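Side-chain contacts in polyketide synthase (Synechococcus sp., PDB 4GOX), which probably transfers a sulfo group from PAPS to an intermediate of olefin biosynthesis, as the sulfotransferase domain of a polyketide-type olefin synthase: residues S32-S37 with V259-F264; R41-G46 with K222-I227; E163-L168 with A183-I188. All blocks are in the same frame, centred on the assembly; numbering follows the deposited sequence.

Interaction 1 (S32-S37 with V259-F264); sequences SPRSGS and VGDPNF. With A3P (adenosine-3'-5'-diphosphate), chain B.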
# COMPACT_ATOMS: atom_id res chain seq x y z
N SER A 32 2.24 7.39 1.46
CA SER A 32 2.42 8.36 0.41
C SER A 32 3.22 7.56 -0.67
O SER A 32 3.92 6.59 -0.32
CB SER A 32 3.28 9.50 0.96
OG SER A 32 4.08 10.14 -0.02
N PRO A 33 3.22 7.95 -1.97
CA PRO A 33 4.10 7.23 -2.92
C PRO A 33 5.58 7.46 -2.56
O PRO A 33 5.90 8.38 -1.80
CB PRO A 33 3.77 7.85 -4.29
CG PRO A 33 2.95 9.02 -4.04
CD PRO A 33 2.44 9.01 -2.63
N ARG A 34 6.48 6.62 -3.11
CA ARG A 34 7.95 6.73 -2.95
C ARG A 34 8.44 6.55 -1.51
O ARG A 34 9.45 7.15 -1.12
CB ARG A 34 8.47 8.06 -3.57
CG ARG A 34 7.94 8.39 -4.99
CD ARG A 34 7.89 7.20 -5.95
NE ARG A 34 9.22 6.70 -6.33
CZ ARG A 34 9.45 5.51 -6.87
NH1 ARG A 34 10.69 5.17 -7.21
NH2 ARG A 34 8.46 4.64 -7.03
N SER A 35 7.74 5.71 -0.74
CA SER A 35 7.98 5.50 0.68
C SER A 35 8.45 4.10 1.08
O SER A 35 8.52 3.81 2.27
CB SER A 35 6.72 5.87 1.47
OG SER A 35 6.40 7.24 1.29
N GLY A 36 8.81 3.27 0.10
CA GLY A 36 9.25 1.91 0.34
C GLY A 36 8.10 0.93 0.42
O GLY A 36 8.26 -0.18 0.93
N SER A 37 6.93 1.33 -0.11
CA SER A 37 5.75 0.47 -0.05
C SER A 37 5.88 -0.80 -0.90
O SER A 37 5.45 -1.86 -0.45
CB SER A 37 4.48 1.26 -0.38
OG SER A 37 4.53 1.77 -1.70
N VAL A 259 1.58 -2.62 -10.79
CA VAL A 259 2.55 -1.54 -10.89
C VAL A 259 3.56 -1.56 -9.75
O VAL A 259 4.32 -2.52 -9.59
CB VAL A 259 1.86 -0.16 -10.90
CG1 VAL A 259 1.77 0.38 -12.32
CG2 VAL A 259 0.49 -0.25 -10.26
N GLY A 260 3.55 -0.51 -8.95
CA GLY A 260 4.50 -0.36 -7.86
C GLY A 260 5.71 0.45 -8.30
O GLY A 260 5.62 1.22 -9.26
N ASP A 261 6.84 0.27 -7.61
CA ASP A 261 8.07 1.00 -7.88
C ASP A 261 8.72 0.49 -9.17
O ASP A 261 9.08 -0.69 -9.23
CB ASP A 261 9.02 0.91 -6.67
CG ASP A 261 10.42 1.46 -6.85
OD1 ASP A 261 10.65 2.26 -7.79
OD2 ASP A 261 11.28 1.15 -6.01
N PRO A 262 8.90 1.35 -10.20
CA PRO A 262 9.52 0.86 -11.46
C PRO A 262 11.00 0.49 -11.34
O PRO A 262 11.49 -0.34 -12.09
CB PRO A 262 9.28 2.00 -12.45
CG PRO A 262 9.14 3.22 -11.60
CD PRO A 262 8.52 2.78 -10.30
N ASN A 263 11.70 1.09 -10.36
CA ASN A 263 13.13 0.84 -10.11
C ASN A 263 13.37 -0.30 -9.09
O ASN A 263 14.51 -0.51 -8.71
CB ASN A 263 13.80 2.14 -9.58
CG ASN A 263 13.50 3.41 -10.35
OD1 ASN A 263 13.39 3.42 -11.58
ND2 ASN A 263 13.43 4.53 -9.63
N PHE A 264 12.30 -0.99 -8.62
CA PHE A 264 12.44 -2.03 -7.59
C PHE A 264 13.48 -3.11 -7.84
O PHE A 264 14.25 -3.41 -6.93
CB PHE A 264 11.08 -2.62 -7.15
CG PHE A 264 11.21 -3.62 -6.01
CD1 PHE A 264 11.43 -3.20 -4.71
CD2 PHE A 264 11.07 -4.98 -6.25
CE1 PHE A 264 11.56 -4.12 -3.67
CE2 PHE A 264 11.16 -5.90 -5.20
CZ PHE A 264 11.43 -5.47 -3.92
P1 A3P B . 13.78 5.61 -5.35
O1P A3P B . 13.27 6.85 -6.06
O2P A3P B . 13.98 4.46 -6.32
O3P A3P B . 14.88 5.85 -4.35
P2 A3P B . 7.31 3.02 -3.32
O4P A3P B . 6.39 3.32 -2.17
O5P A3P B . 7.10 3.82 -4.57
O6P A3P B . 7.50 1.54 -3.55
O5' A3P B . 8.76 3.49 -2.83
C5' A3P B . 9.85 3.61 -3.76
C4' A3P B . 11.15 3.77 -2.98
O4' A3P B . 11.41 2.65 -2.14
C3' A3P B . 12.40 3.85 -3.85
O3' A3P B . 12.56 5.16 -4.39
C2' A3P B . 13.50 3.45 -2.89
O2' A3P B . 14.07 4.58 -2.21
C1' A3P B . 12.81 2.55 -1.88
N9 A3P B . 13.29 1.18 -2.13
C8 A3P B . 12.94 0.40 -3.19
N7 A3P B . 13.59 -0.79 -3.15
C5 A3P B . 14.37 -0.77 -2.06
C6 A3P B . 15.35 -1.70 -1.46
N6 A3P B . 15.55 -2.90 -2.03
N1 A3P B . 15.97 -1.32 -0.31
C2 A3P B . 15.74 -0.12 0.28
N3 A3P B . 14.89 0.80 -0.24
C4 A3P B . 14.19 0.53 -1.38

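Interaction 2 (R41-G46 with K222-I227); sequences RVMLAG and KVLTNI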
# COMPACT_ATOMS: atom_id res chain seq x y z
N ARG A 41 5.74 -4.52 0.70
CA ARG A 41 4.80 -5.52 0.23
C ARG A 41 5.48 -6.73 -0.38
O ARG A 41 4.95 -7.83 -0.23
CB ARG A 41 3.64 -4.95 -0.61
CG ARG A 41 3.87 -4.85 -2.09
CD ARG A 41 3.45 -6.10 -2.83
NE ARG A 41 3.94 -5.99 -4.19
CZ ARG A 41 4.19 -7.01 -5.00
NH1 ARG A 41 4.68 -6.79 -6.21
NH2 ARG A 41 3.97 -8.25 -4.61
N VAL A 42 6.65 -6.55 -1.01
CA VAL A 42 7.42 -7.66 -1.58
C VAL A 42 8.07 -8.48 -0.45
O VAL A 42 8.14 -9.71 -0.56
CB VAL A 42 8.42 -7.23 -2.69
CG1 VAL A 42 9.36 -8.38 -3.07
CG2 VAL A 42 7.68 -6.74 -3.93
N MET A 43 8.49 -7.81 0.64
CA MET A 43 9.05 -8.49 1.82
C MET A 43 7.92 -9.38 2.38
O MET A 43 8.13 -10.57 2.55
CB MET A 43 9.49 -7.47 2.89
CG MET A 43 10.82 -6.78 2.64
SD MET A 43 10.89 -5.29 3.70
CE MET A 43 12.51 -5.05 3.84
N LEU A 44 6.70 -8.80 2.59
CA LEU A 44 5.54 -9.51 3.12
C LEU A 44 5.04 -10.71 2.28
O LEU A 44 4.56 -11.68 2.86
CB LEU A 44 4.37 -8.57 3.51
CG LEU A 44 4.65 -7.48 4.58
CD1 LEU A 44 3.41 -6.71 4.87
CD2 LEU A 44 5.23 -8.07 5.90
N ALA A 45 5.21 -10.65 0.94
CA ALA A 45 4.81 -11.72 -0.01
C ALA A 45 5.56 -13.02 0.19
O ALA A 45 5.06 -14.08 -0.21
CB ALA A 45 5.00 -11.24 -1.45
N GLY A 46 6.76 -12.94 0.78
CA GLY A 46 7.58 -14.11 1.07
C GLY A 46 7.04 -14.93 2.22
O GLY A 46 7.41 -16.09 2.35
N LYS A 222 14.00 -6.54 13.05
CA LYS A 222 13.29 -5.96 14.19
C LYS A 222 11.94 -5.39 13.78
O LYS A 222 10.94 -5.64 14.45
CB LYS A 222 14.14 -4.86 14.86
CG LYS A 222 13.53 -4.23 16.12
CD LYS A 222 14.33 -3.01 16.56
CE LYS A 222 13.59 -2.19 17.59
NZ LYS A 222 14.24 -0.88 17.84
N VAL A 223 11.92 -4.61 12.68
CA VAL A 223 10.71 -3.97 12.19
C VAL A 223 9.68 -4.99 11.67
O VAL A 223 8.51 -4.93 12.05
CB VAL A 223 11.04 -2.83 11.18
CG1 VAL A 223 9.78 -2.24 10.54
CG2 VAL A 223 11.85 -1.74 11.87
N LEU A 224 10.11 -5.93 10.82
CA LEU A 224 9.23 -6.96 10.28
C LEU A 224 8.70 -7.89 11.39
O LEU A 224 7.58 -8.37 11.26
CB LEU A 224 9.89 -7.73 9.12
CG LEU A 224 10.07 -6.90 7.82
CD1 LEU A 224 11.24 -7.42 6.99
CD2 LEU A 224 8.79 -6.89 6.99
N THR A 225 9.46 -8.09 12.49
CA THR A 225 9.01 -8.88 13.64
C THR A 225 7.81 -8.16 14.28
O THR A 225 6.80 -8.80 14.54
CB THR A 225 10.18 -9.16 14.60
OG1 THR A 225 11.01 -10.14 13.99
CG2 THR A 225 9.73 -9.65 15.98
N ASN A 226 7.92 -6.82 14.45
CA ASN A 226 6.84 -5.99 14.99
C ASN A 226 5.60 -6.03 14.09
O ASN A 226 4.47 -6.07 14.60
CB ASN A 226 7.30 -4.54 15.17
CG ASN A 226 8.35 -4.35 16.23
OD1 ASN A 226 8.42 -5.07 17.23
ND2 ASN A 226 9.18 -3.33 16.05
N ILE A 227 5.80 -6.01 12.76
CA ILE A 227 4.72 -6.06 11.77
C ILE A 227 4.00 -7.42 11.89
O ILE A 227 2.78 -7.45 11.92
CB ILE A 227 5.21 -5.76 10.33
CG1 ILE A 227 5.70 -4.30 10.22
CG2 ILE A 227 4.11 -6.04 9.31
CD1 ILE A 227 6.34 -3.95 8.89

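Interaction 3 (E163-L168 with A183-I188); sequences ESFTRL and ALAESI. With A3P (adenosine-3'-5'-diphosphate), chain B.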
# COMPACT_ATOMS: atom_id res chain seq x y z
N GLU A 163 12.24 14.40 -3.17
CA GLU A 163 13.35 14.16 -4.09
C GLU A 163 13.01 13.02 -5.07
O GLU A 163 13.16 13.20 -6.28
CB GLU A 163 14.63 13.86 -3.29
CG GLU A 163 15.90 13.76 -4.12
CD GLU A 163 16.11 12.45 -4.86
OE1 GLU A 163 15.89 11.38 -4.25
OE2 GLU A 163 16.47 12.50 -6.06
N SER A 164 12.54 11.87 -4.55
CA SER A 164 12.19 10.70 -5.35
C SER A 164 11.01 10.95 -6.30
O SER A 164 11.07 10.54 -7.46
CB SER A 164 11.87 9.51 -4.45
OG SER A 164 11.30 8.48 -5.22
N PHE A 165 9.95 11.62 -5.80
CA PHE A 165 8.75 11.96 -6.56
C PHE A 165 9.09 12.89 -7.72
O PHE A 165 8.53 12.74 -8.81
CB PHE A 165 7.70 12.60 -5.63
CG PHE A 165 6.35 12.81 -6.24
CD1 PHE A 165 6.06 13.98 -6.94
CD2 PHE A 165 5.34 11.87 -6.09
CE1 PHE A 165 4.79 14.22 -7.47
CE2 PHE A 165 4.08 12.09 -6.63
CZ PHE A 165 3.81 13.27 -7.32
N THR A 166 10.05 13.82 -7.48
CA THR A 166 10.58 14.79 -8.44
C THR A 166 11.24 14.05 -9.61
O THR A 166 10.84 14.25 -10.76
CB THR A 166 11.51 15.79 -7.71
OG1 THR A 166 10.69 16.76 -7.05
CG2 THR A 166 12.50 16.48 -8.63
N ARG A 167 12.23 13.19 -9.29
CA ARG A 167 13.02 12.38 -10.23
C ARG A 167 12.13 11.55 -11.16
O ARG A 167 12.35 11.54 -12.38
CB ARG A 167 13.94 11.43 -9.45
CG ARG A 167 15.35 11.94 -9.21
CD ARG A 167 16.30 10.77 -9.00
NE ARG A 167 16.34 10.31 -7.61
CZ ARG A 167 15.70 9.23 -7.14
NH1 ARG A 167 14.95 8.50 -7.95
NH2 ARG A 167 15.81 8.90 -5.86
N LEU A 168 11.12 10.87 -10.59
CA LEU A 168 10.20 9.98 -11.30
C LEU A 168 9.18 10.67 -12.22
O LEU A 168 8.45 9.97 -12.93
CB LEU A 168 9.53 8.99 -10.31
CG LEU A 168 10.24 7.64 -10.00
CD1 LEU A 168 10.26 6.72 -11.22
CD2 LEU A 168 11.63 7.81 -9.37
N ALA A 183 6.13 21.38 -4.76
CA ALA A 183 4.97 21.72 -3.93
C ALA A 183 3.94 20.59 -3.98
O ALA A 183 3.38 20.22 -2.95
CB ALA A 183 4.35 23.03 -4.39
N LEU A 184 3.74 20.01 -5.18
CA LEU A 184 2.80 18.90 -5.36
C LEU A 184 3.28 17.65 -4.61
O LEU A 184 2.48 17.02 -3.92
CB LEU A 184 2.54 18.65 -6.86
CG LEU A 184 1.75 17.38 -7.26
CD1 LEU A 184 0.33 17.38 -6.67
CD2 LEU A 184 1.69 17.25 -8.78
N ALA A 185 4.58 17.32 -4.69
CA ALA A 185 5.17 16.18 -4.00
C ALA A 185 4.99 16.35 -2.48
O ALA A 185 4.52 15.43 -1.81
CB ALA A 185 6.65 16.06 -4.34
N GLU A 186 5.32 17.55 -1.95
CA GLU A 186 5.17 17.90 -0.54
C GLU A 186 3.69 17.75 -0.14
O GLU A 186 3.39 17.12 0.88
CB GLU A 186 5.64 19.34 -0.30
CG GLU A 186 5.42 19.78 1.14
CD GLU A 186 5.95 21.15 1.50
OE1 GLU A 186 5.70 21.58 2.64
OE2 GLU A 186 6.52 21.83 0.63
N SER A 187 2.78 18.33 -0.95
CA SER A 187 1.34 18.26 -0.72
C SER A 187 0.84 16.83 -0.63
O SER A 187 0.09 16.52 0.31
CB SER A 187 0.58 19.00 -1.80
OG SER A 187 0.67 20.38 -1.48
N ILE A 188 1.26 15.97 -1.56
CA ILE A 188 0.90 14.56 -1.59
C ILE A 188 1.42 13.83 -0.34
O ILE A 188 0.64 13.11 0.28
CB ILE A 188 1.30 13.85 -2.92
CG1 ILE A 188 0.46 14.42 -4.10
CG2 ILE A 188 1.07 12.34 -2.81
CD1 ILE A 188 0.92 13.89 -5.47
P1 A3P B . 13.78 5.61 -5.35
O1P A3P B . 13.27 6.85 -6.06
O2P A3P B . 13.98 4.46 -6.32
O3P A3P B . 14.88 5.85 -4.35
P2 A3P B . 7.31 3.02 -3.32
O4P A3P B . 6.39 3.32 -2.17
O5P A3P B . 7.10 3.82 -4.57
O6P A3P B . 7.50 1.54 -3.55
O5' A3P B . 8.76 3.49 -2.83
C5' A3P B . 9.85 3.61 -3.76
C4' A3P B . 11.15 3.77 -2.98
O4' A3P B . 11.41 2.65 -2.14
C3' A3P B . 12.40 3.85 -3.85
O3' A3P B . 12.56 5.16 -4.39
C2' A3P B . 13.50 3.45 -2.89
O2' A3P B . 14.07 4.58 -2.21
C1' A3P B . 12.81 2.55 -1.88
N9 A3P B . 13.29 1.18 -2.13
C8 A3P B . 12.94 0.40 -3.19
N7 A3P B . 13.59 -0.79 -3.15
C5 A3P B . 14.37 -0.77 -2.06
C6 A3P B . 15.35 -1.70 -1.46
N6 A3P B . 15.55 -2.90 -2.03
N1 A3P B . 15.97 -1.32 -0.31
C2 A3P B . 15.74 -0.12 0.28
N3 A3P B . 14.89 0.80 -0.24
C4 A3P B . 14.19 0.53 -1.38

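Interaction 1 (S32-S37 with V259-F264)
Arg34 and Asp261 form a salt bridge beside the bound A3P. NH1 of Arg34 gives a hydrogen bond to OD1 of Asp261 at 3.0 Å, with an N-H...O angle of 155°. NH2 of Arg34 adds a weak bond to the same OD1. The guanidinium and carboxylate planes stand 79° apart. Arg34 NH1 meets OD1 from above the carboxylate plane. From the opposite face Asn263 N reaches OD1 at 3.0 Å, which closes an Asx turn. Asp261 CG lies anti to its own N (chi1 172°), and this turns the carboxylate toward Arg34.

The tight part lies on the ligand. C5' of A3P sits over one guanidinium face, 3.6 Å above the plane. NE of Arg34 is held by Ser164. Gly36 N donates to O5' of A3P at 2.9 Å, and Ser37 N to O4P at 2.9 Å. The 5'-phosphate is thus gripped by backbone N-H groups at the N-terminal end of helix 37-45.

The outer part is looser. CD of the exposed Pro262 only approaches Arg34 NH2, at 3.8 Å. Asn263 ND2 makes a weak bond to O2P of the 3'-phosphate at 3.4 Å. Both phosphates are therefore touched by this small contact. Loop 32-37, between strand 26-30 and its following helix, is the 5'-phosphosulfate-binding loop of sulfotransferases, their counterpart of the P-loop.

Interaction 2 (R41-G46 with K222-I227)
Leu224 places its two methyl branches against two neighbouring residues of helix 37-45. CD1 meets the sulfur of Met43, with Leu224 CD1 to Met43 SD at 3.9 Å. CD2, the other branch, meets Leu44, with Leu224 CD2 to Leu44 CD2 at 3.9 Å. Met43 crosses Leu224 at about a right angle. Its CG is anti to the carbonyl carbon (chi1 -79°) and the chain runs extended from there, which carries SD and CE alongside the CD1 methyl. Leu44 CD2 also touches Ile227 CG2 at 4.1 Å, again at about a right angle. One methyl of Leu44 therefore serves both Leu224 and Ile227, one turn apart. Cut back to an alanine, Leu224 would probably leave a gap between the helices, and Met43 SD and Leu44 CD2 would lose the methyls they pack on.

All four side chains are buried and the contact is wholly apolar. At 12.0 Å apart the helix axes are bridged mainly by the outer parts of the side chains. They cross at -69°. Further out, Leu216 of helix 213-218 packs on both Met43 and Leu224. Ile227 rests on Leu209 and Val211 of strand 208-212, and Leu44 on Ile29 of strand 26-30. Arg41, on helix 37-45, is tied by its guanidinium to the backbone oxygens of Arg247 and Leu248. The Met43 side chain and A3P have their nearest atoms about 7 Å apart. Two helices packed on one face of a parallel sheet in this way belong to the alpha/beta fold that sulfotransferases share with the P-loop nucleotide-binding proteins.

Interaction 3 (E163-L168 with A183-I188)
Phe165 and Ala185 mark the point where segments 163-168 and 183-188 come nearest, with their CA atoms 6.1 Å apart. The axes of the two short segments approach to 9.2 Å. Their N-to-C directions differ by 129°, a steep crossing that is more antiparallel than parallel. The small side chain of Ala185 is consistent with so close an approach.

Phe165 fills the crossing. Its CG is anti to the backbone N (chi1 -172°), which sends the ring across to the second helix. Ala185 CA lies over one ring face, 4.2 Å from the centroid, in a CH-pi contact. Ala185 CB touches CD1 of Phe165 at 3.4 Å. At the far end of the ring, Ile188 CD1 meets CZ of Phe165 at 3.5 Å, and the two side chains cross at about a right angle. The exposed Leu184 grazes CE1 of Phe165 with its CG.

The residues either side of this ring in sequence serve the ligand. Ser164 OG donates to O1P of A3P at 2.7 Å. Arg167 NH1 reaches the same O1P at 3.0 Å. One turn back, Glu163 makes a salt bridge to Arg167, which would steady its guanidinium. Helix 158-167, packed on its neighbour through Phe165, carries a serine that binds the 3'-phosphate, as in sulfotransferases generally, with Arg167 as a further ligand of that phosphate.

The three contacts nest without crossing. From the N terminus, the chain leaves strand 26-30 through 32-37, which opens interaction 1, and enters helix 37-45, which opens interaction 2. It then runs on to 163-168. Interaction 3 closes first, a short loop back from helix 181-202. Helix 220-231 closes interaction 2, and 259-264 closes interaction 1 around both. Interaction 1 is the hub. Phe264 packs on Val42 of interaction 2, while Pro33 meets Ile188 and Pro262 meets Leu168 of interaction 3. Interactions 2 and 3 do not touch, their nearest atoms being about 15 Å apart. Interactions 1 and 3 share A3P, whereas interaction 2 joins helices over the sheet.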